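Local atomic coordinates of phosphatidylglycerol lysyltransferase C-terminal domain-containing protein (Bacteroides thetaiotaomicron, PDB entry 2HQY), a protein that is of unknown function but binds coenzyme A and probably has an acetyltransferase-like fold, as in the catalytic domain of phosphatidylglycerol lysyltransferases. Residues 144-155 against 242-252; 198-209 against 218-226. All coordinates share one frame; numbering follows the deposited sequence.

Interaction 1 of 2, residues 144-155 against 242-252; sequences HINRFRNTYPDY and IDGAYAMINYE. With COA (coenzyme A), chain C.
Phe148 and Met248 both hold CG anti to the backbone N (chi1 -171° and -179°), which sends the ring and the thioether into each other where helix 144-151 crosses helix 245-252. This is a helix-helix packing with axes 8.8 Å apart at the closest point and crossing at -104°, beside the coenzyme A site of what is, by its family, probably an acetyltransferase-like domain. Met248 CB lies over one face of the Phe148 ring in a CH-pi contact, 4.0 Å from its centroid, while the edge of the ring meets Asp243 O and Ile242 CG2. The opposite face is backed by Tyr152, and Leu211 and Val213 of strand 207-213 also touch the ring. An alanine at Phe148 would remove the ring and is likely to open a gap between Met248 and Tyr152, leaving the methionine free to turn. Gly244, the N-cap of helix 245-252, suits its place twice: its phi is positive, and a side chain would be crowded against Phe148 CD1. The flexible Met248 chain, bent at chi2 and chi3, carries its CE methyl to 3.5 Å from Phe148 CD2 and its sulfur obliquely beside the Tyr155 ring, a Met-aromatic contact. The long CG1-CD1 arm of Ile145 reaches the helix backbone, CD1 3.7 Å from Met248 CA; small Ala247 lets the helices close in. Two residues before Met248, Tyr246 OH gives a very short hydrogen bond to phosphate O8A of coenzyme A. At the far end, Tyr155 OH donates a very short 2.5 Å bond to Glu252 OE2, which lies at the edge of the tyrosine ring.

Interaction 2 of 2, residues 198-209 against 218-226; sequences LHNFEALGLTGG and VAFTFGMPI
Thr207 and Gly223 form an antiparallel hydrogen-bonded pair, as do Gly209 and Thr221, with Gly208 and Phe222 as the non-hydrogen-bonded pair between them. The Thr207 N to Gly223 O bond is 2.9 Å long and nearly straight, at 171°, and its return bond from Gly223 N to Thr207 O is also close to linear. In the second pair the donors, Gly209 N and Thr221 N, are tilted somewhat from the planes of the carbonyls they meet. At Gly208 the strands draw together until its CA stands 3.9 Å from Phe222 CA; a side chain there would collide with Thr221 O and crowd Phe222 CB, hence the glycine. The CG of Phe222 sits between its own backbone N and carbonyl carbon (chi1 62°), a setting that carries the ring away from the partner strand, toward Leu198, Phe201 and Leu206. Phe201 points its edge at the Phe222 face in an offset edge-to-face pair, the planes at 88° and the centroids 5.7 Å apart. Leu198 CD2 reaches Phe222 CE2 at 3.7 Å, and both methyls of Leu206 lie against CD1, branched leucines filling the space beside the flat ring. Strands 207-213 and 216-227 make a beta hairpin, and the short helical turn before it folds back over one face of the sheet, where helix 165-179 also packs on Leu198 and Phe220. The turn closes in a Schellman motif at Gly205, whose positive phi favours glycine. Met224, its chain bent at chi3, lays SD and CE against Leu204 O, a buried carbonyl with no hydrogen-bond partner in the model. On the face bearing Thr207, the buried Thr221 hydrogen-bonds through its OG1 hydroxyl to Val235 O of strand 230-238.

The two contacts lie with centres about 21 Å apart, both in the part of the chain related to phosphatidylglycerol lysyltransferases. Along the chain, interaction 2 is nested inside the loop that interaction 1 closes: helix 139-151 comes first, then the hairpin of strands 207-213 and 216-227, then helix 245-256. They meet through Ile249, whose CD1 packs 3.4 Å from Phe220 CA and whose CG1 touches Thr221 CG2, so helix 245-256 rests on the two strands paired in interaction 2. Helix 165-179 packs against Phe220 and carries Trp175, which also hydrogen-bonds coenzyme A, while interaction 1 supplies Tyr246. The hairpin thus connects structural elements that contribute to the coenzyme A pocket.

Interaction 1 of 2, residues 144-155 against 242-252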
loop_
_atom_site.group_PDB
_atom_site.type_symbol
_atom_site.label_atom_id
_atom_site.label_comp_id
_atom_site.label_asym_id
_atom_site.label_seq_id
_atom_site.Cartn_x
_atom_site.Cartn_y
_atom_site.Cartn_z
ATOM N N HIS A 144 17.116 -26.018 -25.115
ATOM C CA HIS A 144 17.342 -25.655 -23.704
ATOM C C HIS A 144 16.630 -26.644 -22.774
ATOM O O HIS A 144 17.177 -27.023 -21.741
ATOM C CB HIS A 144 16.861 -24.238 -23.350
ATOM C CG HIS A 144 17.352 -23.162 -24.269
ATOM N ND1 HIS A 144 18.489 -23.314 -25.033
ATOM C CD2 HIS A 144 16.871 -21.923 -24.546
ATOM C CE1 HIS A 144 18.686 -22.215 -25.746
ATOM N NE2 HIS A 144 17.720 -21.358 -25.469
ATOM N N ILE A 145 15.412 -27.031 -23.143
ATOM C CA ILE A 145 14.608 -27.974 -22.355
ATOM C C ILE A 145 15.313 -29.322 -22.322
ATOM O O ILE A 145 15.399 -29.981 -21.275
ATOM C CB ILE A 145 13.188 -28.180 -22.983
ATOM C CG1 ILE A 145 12.344 -26.893 -22.921
ATOM C CG2 ILE A 145 12.484 -29.398 -22.384
ATOM C CD1 ILE A 145 12.279 -26.240 -21.576
ATOM N N ASN A 146 15.802 -29.739 -23.493
ATOM C CA ASN A 146 16.445 -31.038 -23.646
ATOM C C ASN A 146 17.760 -31.108 -22.870
ATOM O O ASN A 146 18.031 -32.111 -22.217
ATOM C CB ASN A 146 16.669 -31.349 -25.131
ATOM C CG ASN A 146 15.371 -31.738 -25.871
ATOM O OD1 ASN A 146 14.345 -32.050 -25.258
ATOM N ND2 ASN A 146 15.433 -31.728 -27.204
ATOM N N ARG A 147 18.546 -30.029 -22.926
ATOM C CA ARG A 147 19.776 -29.876 -22.140
ATOM C C ARG A 147 19.491 -29.949 -20.634
ATOM O O ARG A 147 20.223 -30.618 -19.872
ATOM C CB ARG A 147 20.462 -28.545 -22.468
ATOM C CG ARG A 147 21.893 -28.413 -21.912
ATOM C CD ARG A 147 22.640 -27.193 -22.481
ATOM N N PHE A 148 18.419 -29.270 -20.219
ATOM C CA PHE A 148 17.995 -29.304 -18.826
ATOM C C PHE A 148 17.666 -30.722 -18.371
ATOM O O PHE A 148 18.161 -31.173 -17.328
ATOM C CB PHE A 148 16.807 -28.379 -18.584
ATOM C CG PHE A 148 16.479 -28.211 -17.126
ATOM C CD1 PHE A 148 17.110 -27.215 -16.375
ATOM C CD2 PHE A 148 15.580 -29.067 -16.493
ATOM C CE1 PHE A 148 16.835 -27.041 -15.036
ATOM C CE2 PHE A 148 15.286 -28.898 -15.127
ATOM C CZ PHE A 148 15.926 -27.874 -14.399
ATOM N N ARG A 149 16.841 -31.414 -19.152
ATOM C CA ARG A 149 16.442 -32.787 -18.838
ATOM C C ARG A 149 17.654 -33.704 -18.739
ATOM O O ARG A 149 17.723 -34.553 -17.847
ATOM C CB ARG A 149 15.456 -33.326 -19.880
ATOM C CG ARG A 149 14.056 -32.816 -19.730
ATOM C CD ARG A 149 13.156 -33.296 -20.865
ATOM N NE ARG A 149 11.773 -32.870 -20.654
ATOM C CZ ARG A 149 10.928 -32.511 -21.621
ATOM N NH1 ARG A 149 11.304 -32.516 -22.886
ATOM N NH2 ARG A 149 9.687 -32.141 -21.318
ATOM N N ASN A 150 18.604 -33.521 -19.661
ATOM C CA ASN A 150 19.838 -34.307 -19.678
ATOM C C ASN A 150 20.732 -34.039 -18.474
ATOM O O ASN A 150 21.292 -34.972 -17.890
ATOM C CB ASN A 150 20.614 -34.026 -20.956
ATOM C CG ASN A 150 20.159 -34.883 -22.105
ATOM O OD1 ASN A 150 19.586 -35.956 -21.912
ATOM N ND2 ASN A 150 20.434 -34.426 -23.322
ATOM N N THR A 151 20.852 -32.768 -18.101
ATOM C CA THR A 151 21.701 -32.380 -16.982
ATOM C C THR A 151 21.041 -32.744 -15.659
ATOM O O THR A 151 21.718 -33.239 -14.756
ATOM C CB THR A 151 22.043 -30.884 -17.021
ATOM O OG1 THR A 151 22.664 -30.595 -18.273
ATOM C CG2 THR A 151 23.015 -30.511 -15.893
ATOM N N TYR A 152 19.719 -32.544 -15.579
ATOM C CA TYR A 152 18.966 -32.754 -14.346
ATOM C C TYR A 152 17.789 -33.719 -14.559
ATOM O O TYR A 152 16.625 -33.310 -14.453
ATOM C CB TYR A 152 18.464 -31.405 -13.812
ATOM C CG TYR A 152 19.533 -30.335 -13.683
ATOM C CD1 TYR A 152 19.547 -29.221 -14.535
ATOM C CD2 TYR A 152 20.533 -30.436 -12.718
ATOM C CE1 TYR A 152 20.532 -28.232 -14.409
ATOM C CE2 TYR A 152 21.514 -29.459 -12.583
ATOM C CZ TYR A 152 21.503 -28.362 -13.425
ATOM O OH TYR A 152 22.489 -27.417 -13.284
ATOM N N PRO A 153 18.085 -35.005 -14.857
ATOM C CA PRO A 153 17.046 -35.955 -15.317
ATOM C C PRO A 153 15.958 -36.250 -14.274
ATOM O O PRO A 153 14.871 -36.740 -14.633
ATOM C CB PRO A 153 17.842 -37.228 -15.628
ATOM C CG PRO A 153 19.110 -37.095 -14.839
ATOM C CD PRO A 153 19.418 -35.649 -14.760
ATOM N N ASP A 154 16.281 -35.974 -13.014
ATOM C CA ASP A 154 15.428 -36.231 -11.864
ATOM C C ASP A 154 14.911 -34.909 -11.226
ATOM O O ASP A 154 14.583 -34.817 -10.026
ATOM C CB ASP A 154 16.240 -36.985 -10.831
ATOM C CG ASP A 154 17.494 -36.233 -10.426
ATOM O OD1 ASP A 154 17.806 -35.176 -11.040
ATOM O OD2 ASP A 154 18.186 -36.734 -9.506
ATOM N N TYR A 155 14.822 -33.882 -12.040
ATOM C CA TYR A 155 14.213 -32.639 -11.554
ATOM C C TYR A 155 12.749 -32.902 -11.145
ATOM O O TYR A 155 12.135 -33.899 -11.575
ATOM C CB TYR A 155 14.350 -31.554 -12.628
ATOM C CG TYR A 155 13.286 -31.587 -13.726
ATOM C CD1 TYR A 155 12.056 -30.919 -13.549
ATOM C CD2 TYR A 155 13.510 -32.255 -14.919
ATOM C CE1 TYR A 155 11.070 -30.932 -14.549
ATOM C CE2 TYR A 155 12.538 -32.267 -15.927
ATOM C CZ TYR A 155 11.330 -31.628 -15.727
ATOM O OH TYR A 155 10.392 -31.634 -16.733
ATOM N N ILE A 242 21.703 -22.105 -12.133
ATOM C CA ILE A 242 21.096 -23.285 -12.755
ATOM C C ILE A 242 20.700 -22.978 -14.200
ATOM O O ILE A 242 19.722 -22.268 -14.458
ATOM C CB ILE A 242 19.875 -23.811 -11.955
ATOM C CG1 ILE A 242 20.184 -23.890 -10.448
ATOM C CG2 ILE A 242 19.377 -25.165 -12.517
ATOM C CD1 ILE A 242 21.274 -24.881 -10.063
ATOM N N ASP A 243 21.476 -23.519 -15.136
ATOM C CA ASP A 243 21.267 -23.337 -16.572
ATOM C C ASP A 243 19.982 -24.035 -17.044
ATOM O O ASP A 243 19.829 -25.233 -16.852
ATOM C CB ASP A 243 22.478 -23.911 -17.316
ATOM C CG ASP A 243 22.621 -23.380 -18.731
ATOM O OD1 ASP A 243 23.549 -22.571 -18.968
ATOM O OD2 ASP A 243 21.818 -23.771 -19.613
ATOM N N GLY A 244 19.071 -23.283 -17.668
ATOM C CA GLY A 244 17.852 -23.873 -18.255
ATOM C C GLY A 244 16.638 -23.839 -17.343
ATOM O O GLY A 244 15.532 -24.267 -17.723
ATOM N N ALA A 245 16.831 -23.359 -16.121
ATOM C CA ALA A 245 15.721 -23.332 -15.185
ATOM C C ALA A 245 14.594 -22.398 -15.633
ATOM O O ALA A 245 13.439 -22.754 -15.491
ATOM C CB ALA A 245 16.185 -22.982 -13.771
ATOM N N TYR A 246 14.916 -21.215 -16.154
ATOM C CA TYR A 246 13.854 -20.333 -16.685
ATOM C C TYR A 246 13.077 -21.005 -17.820
ATOM O O TYR A 246 11.834 -20.962 -17.846
ATOM C CB TYR A 246 14.414 -18.981 -17.157
ATOM C CG TYR A 246 14.604 -17.972 -16.035
ATOM C CD1 TYR A 246 15.882 -17.543 -15.656
ATOM C CD2 TYR A 246 13.492 -17.446 -15.343
ATOM C CE1 TYR A 246 16.056 -16.586 -14.623
ATOM C CE2 TYR A 246 13.651 -16.510 -14.303
ATOM C CZ TYR A 246 14.932 -16.084 -13.948
ATOM O OH TYR A 246 15.093 -15.162 -12.920
ATOM N N ALA A 247 13.796 -21.648 -18.746
ATOM C CA ALA A 247 13.118 -22.356 -19.856
ATOM C C ALA A 247 12.205 -23.480 -19.348
ATOM O O ALA A 247 11.061 -23.621 -19.819
ATOM C CB ALA A 247 14.143 -22.932 -20.881
ATOM N N MET A 248 12.715 -24.299 -18.428
ATOM C CA MET A 248 11.943 -25.463 -17.958
ATOM C C MET A 248 10.686 -25.048 -17.166
ATOM O O MET A 248 9.610 -25.645 -17.361
ATOM C CB MET A 248 12.785 -26.436 -17.135
ATOM C CG MET A 248 11.949 -27.663 -16.666
ATOM S SD MET A 248 11.215 -28.556 -18.126
ATOM C CE MET A 248 12.714 -29.188 -18.453
ATOM N N ILE A 249 10.810 -24.053 -16.290
ATOM C CA ILE A 249 9.641 -23.644 -15.486
ATOM C C ILE A 249 8.549 -23.004 -16.338
ATOM O O ILE A 249 7.355 -23.241 -16.123
ATOM C CB ILE A 249 9.979 -22.800 -14.233
ATOM C CG1 ILE A 249 8.760 -22.849 -13.286
ATOM C CG2 ILE A 249 10.425 -21.356 -14.602
ATOM C CD1 ILE A 249 9.053 -22.694 -11.866
ATOM N N ASN A 250 8.978 -22.228 -17.337
ATOM C CA ASN A 250 8.087 -21.642 -18.330
ATOM C C ASN A 250 7.269 -22.752 -19.025
ATOM O O ASN A 250 6.039 -22.716 -19.025
ATOM C CB ASN A 250 8.962 -20.837 -19.313
ATOM C CG ASN A 250 8.174 -20.153 -20.424
ATOM O OD1 ASN A 250 7.106 -20.612 -20.863
ATOM N ND2 ASN A 250 8.741 -19.041 -20.914
ATOM N N TYR A 251 7.972 -23.755 -19.577
ATOM C CA TYR A 251 7.364 -24.901 -20.236
ATOM C C TYR A 251 6.435 -25.711 -19.315
ATOM O O TYR A 251 5.308 -26.024 -19.700
ATOM C CB TYR A 251 8.469 -25.791 -20.793
ATOM C CG TYR A 251 7.949 -27.022 -21.483
ATOM C CD1 TYR A 251 7.458 -26.953 -22.782
ATOM C CD2 TYR A 251 7.918 -28.245 -20.818
ATOM C CE1 TYR A 251 6.979 -28.100 -23.424
ATOM C CE2 TYR A 251 7.436 -29.408 -21.452
ATOM C CZ TYR A 251 6.959 -29.315 -22.740
ATOM O OH TYR A 251 6.481 -30.473 -23.350
ATOM N N GLU A 252 6.892 -26.068 -18.116
ATOM C CA GLU A 252 6.029 -26.883 -17.229
ATOM C C GLU A 252 4.762 -26.124 -16.854
ATOM O O GLU A 252 3.668 -26.681 -16.883
ATOM C CB GLU A 252 6.791 -27.321 -15.966
ATOM C CG GLU A 252 7.854 -28.419 -16.245
ATOM C CD GLU A 252 7.306 -29.828 -16.075
ATOM O OE1 GLU A 252 6.076 -29.983 -15.853
ATOM O OE2 GLU A 252 8.113 -30.783 -16.187
HETATM N N1A COA C . 11.422 -6.679 -12.551
HETATM C C2A COA C . 11.717 -7.993 -12.499
HETATM N N3A COA C . 12.932 -8.447 -12.837
HETATM C C4A COA C . 13.903 -7.578 -13.242
HETATM C C5A COA C . 13.628 -6.216 -13.304
HETATM C C6A COA C . 12.349 -5.769 -12.942
HETATM N N6A COA C . 12.004 -4.457 -12.971
HETATM N N7A COA C . 14.768 -5.614 -13.733
HETATM C C8A COA C . 15.714 -6.568 -13.921
HETATM N N9A COA C . 15.173 -7.763 -13.645
HETATM C C1B COA C . 15.861 -9.086 -13.650
HETATM C C2B COA C . 16.283 -9.763 -14.950
HETATM O O2B COA C . 15.241 -10.597 -15.451
HETATM C C3B COA C . 17.426 -10.627 -14.439
HETATM O O3B COA C . 16.936 -11.827 -13.832
HETATM P P3B COA C . 17.858 -13.147 -13.737
HETATM O O7A COA C . 17.800 -13.690 -15.163
HETATM O O8A COA C . 17.213 -14.000 -12.653
HETATM O O9A COA C . 19.250 -12.688 -13.363
HETATM C C4B COA C . 18.088 -9.812 -13.339
HETATM O O4B COA C . 17.062 -8.936 -12.862
HETATM C C5B COA C . 19.305 -9.027 -13.843
HETATM O O5B COA C . 19.189 -8.847 -15.263
HETATM P P1A COA C . 19.564 -7.503 -16.093
HETATM O O1A COA C . 18.821 -7.564 -17.411
HETATM O O2A COA C . 19.422 -6.261 -15.223
HETATM O O3A COA C . 21.125 -7.789 -16.402
HETATM O O4A COA C . 23.528 -8.248 -15.748
HETATM O O5A COA C . 21.896 -7.112 -14.041
HETATM O O HOH W 1 19.305 -25.794 -20.575
#

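Interaction 2 of 2, residues 198-209 against 218-226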
loop_
_atom_site.group_PDB
_atom_site.type_symbol
_atom_site.label_atom_id
_atom_site.label_comp_id
_atom_site.label_asym_id
_atom_site.label_seq_id
_atom_site.Cartn_x
_atom_site.Cartn_y
_atom_site.Cartn_z
ATOM N N LEU A 198 2.247 -13.778 -2.828
ATOM C CA LEU A 198 2.524 -15.070 -2.142
ATOM C C LEU A 198 1.781 -15.183 -0.808
ATOM O O LEU A 198 1.176 -16.226 -0.493
ATOM C CB LEU A 198 4.048 -15.264 -1.945
ATOM C CG LEU A 198 4.818 -15.611 -3.264
ATOM C CD1 LEU A 198 6.328 -15.682 -2.976
ATOM C CD2 LEU A 198 4.345 -16.932 -3.941
ATOM N N HIS A 199 1.817 -14.114 -0.008
ATOM C CA HIS A 199 1.110 -14.131 1.269
ATOM C C HIS A 199 -0.425 -14.301 1.104
ATOM O O HIS A 199 -1.102 -14.823 1.998
ATOM C CB HIS A 199 1.304 -12.807 2.002
ATOM C CG HIS A 199 2.665 -12.572 2.599
ATOM N ND1 HIS A 199 3.183 -11.330 2.928
ATOM C CD2 HIS A 199 3.664 -13.461 2.820
ATOM C CE1 HIS A 199 4.420 -11.478 3.378
ATOM N NE2 HIS A 199 4.734 -12.760 3.319
ATOM N N ASN A 200 -0.969 -13.801 0.006
ATOM C CA ASN A 200 -2.411 -13.853 -0.239
ATOM C C ASN A 200 -2.782 -14.733 -1.446
ATOM O O ASN A 200 -3.791 -14.516 -2.108
ATOM C CB ASN A 200 -2.902 -12.422 -0.418
ATOM C CG ASN A 200 -2.682 -11.602 0.847
ATOM O OD1 ASN A 200 -3.369 -11.822 1.866
ATOM N ND2 ASN A 200 -1.714 -10.688 0.809
ATOM N N PHE A 201 -1.987 -15.760 -1.680
ATOM C CA PHE A 201 -2.017 -16.505 -2.936
ATOM C C PHE A 201 -3.406 -17.076 -3.276
ATOM O O PHE A 201 -3.913 -16.883 -4.384
ATOM C CB PHE A 201 -1.009 -17.666 -2.823
ATOM C CG PHE A 201 -0.569 -18.219 -4.142
ATOM C CD1 PHE A 201 0.418 -17.556 -4.897
ATOM C CD2 PHE A 201 -1.095 -19.426 -4.620
ATOM C CE1 PHE A 201 0.906 -18.090 -6.118
ATOM C CE2 PHE A 201 -0.632 -19.976 -5.862
ATOM C CZ PHE A 201 0.366 -19.305 -6.617
ATOM N N GLU A 202 -4.007 -17.767 -2.318
ATOM C CA GLU A 202 -5.293 -18.414 -2.563
ATOM C C GLU A 202 -6.425 -17.417 -2.692
ATOM O O GLU A 202 -7.284 -17.556 -3.580
ATOM C CB GLU A 202 -5.585 -19.449 -1.481
ATOM C CG GLU A 202 -4.675 -20.643 -1.690
ATOM C CD GLU A 202 -5.095 -21.879 -0.915
ATOM O OE1 GLU A 202 -5.600 -21.749 0.233
ATOM O OE2 GLU A 202 -4.892 -22.990 -1.460
ATOM N N ALA A 203 -6.433 -16.397 -1.834
ATOM C CA ALA A 203 -7.484 -15.375 -1.892
ATOM C C ALA A 203 -7.503 -14.671 -3.252
ATOM O O ALA A 203 -8.562 -14.324 -3.749
ATOM C CB ALA A 203 -7.309 -14.346 -0.789
ATOM N N LEU A 204 -6.321 -14.416 -3.798
ATOM C CA LEU A 204 -6.200 -13.729 -5.097
ATOM C C LEU A 204 -6.660 -14.576 -6.287
ATOM O O LEU A 204 -7.057 -14.013 -7.315
ATOM C CB LEU A 204 -4.778 -13.268 -5.321
ATOM C CG LEU A 204 -4.312 -12.146 -4.405
ATOM C CD1 LEU A 204 -2.772 -12.028 -4.544
ATOM C CD2 LEU A 204 -5.032 -10.796 -4.770
ATOM N N GLY A 205 -6.606 -15.905 -6.152
ATOM C CA GLY A 205 -6.948 -16.797 -7.269
ATOM C C GLY A 205 -5.759 -17.207 -8.128
ATOM O O GLY A 205 -5.926 -17.651 -9.286
ATOM N N LEU A 206 -4.552 -17.107 -7.562
ATOM C CA LEU A 206 -3.347 -17.393 -8.341
ATOM C C LEU A 206 -3.086 -18.889 -8.443
ATOM O O LEU A 206 -3.528 -19.669 -7.556
ATOM C CB LEU A 206 -2.145 -16.734 -7.692
ATOM C CG LEU A 206 -2.036 -15.214 -7.769
ATOM C CD1 LEU A 206 -0.974 -14.752 -6.757
ATOM C CD2 LEU A 206 -1.608 -14.852 -9.182
ATOM N N THR A 207 -2.402 -19.293 -9.517
ATOM C CA THR A 207 -1.844 -20.638 -9.594
ATOM C C THR A 207 -0.382 -20.499 -9.907
ATOM O O THR A 207 0.034 -19.465 -10.472
ATOM C CB THR A 207 -2.525 -21.515 -10.651
ATOM O OG1 THR A 207 -2.587 -20.787 -11.871
ATOM C CG2 THR A 207 -3.958 -21.868 -10.207
ATOM N N GLY A 208 0.417 -21.509 -9.554
ATOM C CA GLY A 208 1.840 -21.365 -9.824
ATOM C C GLY A 208 2.554 -22.672 -9.874
ATOM O O GLY A 208 1.957 -23.729 -9.648
ATOM N N GLY A 209 3.855 -22.593 -10.105
ATOM C CA GLY A 209 4.677 -23.831 -10.179
ATOM C C GLY A 209 6.055 -23.557 -9.595
ATOM O O GLY A 209 6.493 -22.377 -9.477
ATOM N N VAL A 218 14.762 -24.200 -7.233
ATOM C CA VAL A 218 15.597 -23.418 -8.143
ATOM C C VAL A 218 14.814 -22.444 -9.038
ATOM O O VAL A 218 15.411 -21.664 -9.762
ATOM C CB VAL A 218 16.512 -24.312 -9.053
ATOM C CG1 VAL A 218 17.506 -25.114 -8.211
ATOM C CG2 VAL A 218 15.684 -25.193 -10.020
ATOM N N ALA A 219 13.485 -22.513 -9.022
ATOM C CA ALA A 219 12.665 -21.548 -9.775
ATOM C C ALA A 219 11.238 -21.594 -9.262
ATOM O O ALA A 219 10.822 -22.625 -8.730
ATOM C CB ALA A 219 12.678 -21.866 -11.274
ATOM N N PHE A 220 10.508 -20.481 -9.403
ATOM C CA PHE A 220 9.042 -20.521 -9.242
ATOM C C PHE A 220 8.398 -19.493 -10.165
ATOM O O PHE A 220 9.074 -18.568 -10.672
ATOM C CB PHE A 220 8.616 -20.327 -7.772
ATOM C CG PHE A 220 8.798 -18.916 -7.269
ATOM C CD1 PHE A 220 7.754 -17.985 -7.385
ATOM C CD2 PHE A 220 10.016 -18.527 -6.686
ATOM C CE1 PHE A 220 7.916 -16.656 -6.945
ATOM C CE2 PHE A 220 10.181 -17.205 -6.222
ATOM C CZ PHE A 220 9.116 -16.270 -6.372
ATOM N N THR A 221 7.100 -19.650 -10.377
ATOM C CA THR A 221 6.344 -18.771 -11.284
ATOM C C THR A 221 4.913 -18.801 -10.843
ATOM O O THR A 221 4.479 -19.815 -10.278
ATOM C CB THR A 221 6.500 -19.237 -12.778
ATOM O OG1 THR A 221 5.910 -18.280 -13.659
ATOM C CG2 THR A 221 5.889 -20.620 -13.032
ATOM N N PHE A 222 4.177 -17.708 -11.070
ATOM C CA PHE A 222 2.751 -17.714 -10.801
ATOM C C PHE A 222 2.030 -16.700 -11.685
ATOM O O PHE A 222 2.668 -15.801 -12.313
ATOM C CB PHE A 222 2.439 -17.511 -9.299
ATOM C CG PHE A 222 2.902 -16.203 -8.708
ATOM C CD1 PHE A 222 2.236 -14.998 -9.022
ATOM C CD2 PHE A 222 3.898 -16.194 -7.728
ATOM C CE1 PHE A 222 2.619 -13.789 -8.402
ATOM C CE2 PHE A 222 4.295 -14.998 -7.115
ATOM C CZ PHE A 222 3.640 -13.798 -7.439
ATOM N N GLY A 223 0.715 -16.872 -11.767
ATOM C CA GLY A 223 -0.131 -15.986 -12.546
ATOM C C GLY A 223 -1.573 -16.374 -12.378
ATOM O O GLY A 223 -1.914 -17.230 -11.558
ATOM N N MET A 224 -2.432 -15.701 -13.131
ATOM C CA MET A 224 -3.848 -16.055 -13.137
ATOM C C MET A 224 -4.511 -15.491 -14.378
ATOM O O MET A 224 -3.898 -14.724 -15.117
ATOM C CB MET A 224 -4.557 -15.541 -11.839
ATOM C CG MET A 224 -4.678 -13.966 -11.650
ATOM S SD MET A 224 -5.498 -13.490 -10.092
ATOM C CE MET A 224 -7.200 -14.012 -10.427
ATOM N N PRO A 225 -5.784 -15.841 -14.615
ATOM C CA PRO A 225 -6.469 -15.294 -15.796
ATOM C C PRO A 225 -6.567 -13.761 -15.772
ATOM O O PRO A 225 -6.702 -13.150 -14.690
ATOM C CB PRO A 225 -7.879 -15.928 -15.697
ATOM C CG PRO A 225 -7.617 -17.214 -14.952
ATOM C CD PRO A 225 -6.648 -16.773 -13.878
ATOM N N ILE A 226 -6.483 -13.156 -16.963
ATOM C CA ILE A 226 -6.738 -11.721 -17.167
ATOM C C ILE A 226 -8.145 -11.555 -17.748
ATOM O O ILE A 226 -8.929 -10.724 -17.292
ATOM C CB ILE A 226 -5.705 -11.081 -18.114
ATOM C CG1 ILE A 226 -4.329 -11.013 -17.431
ATOM C CG2 ILE A 226 -6.154 -9.633 -18.532
ATOM C CD1 ILE A 226 -3.143 -11.004 -18.475
#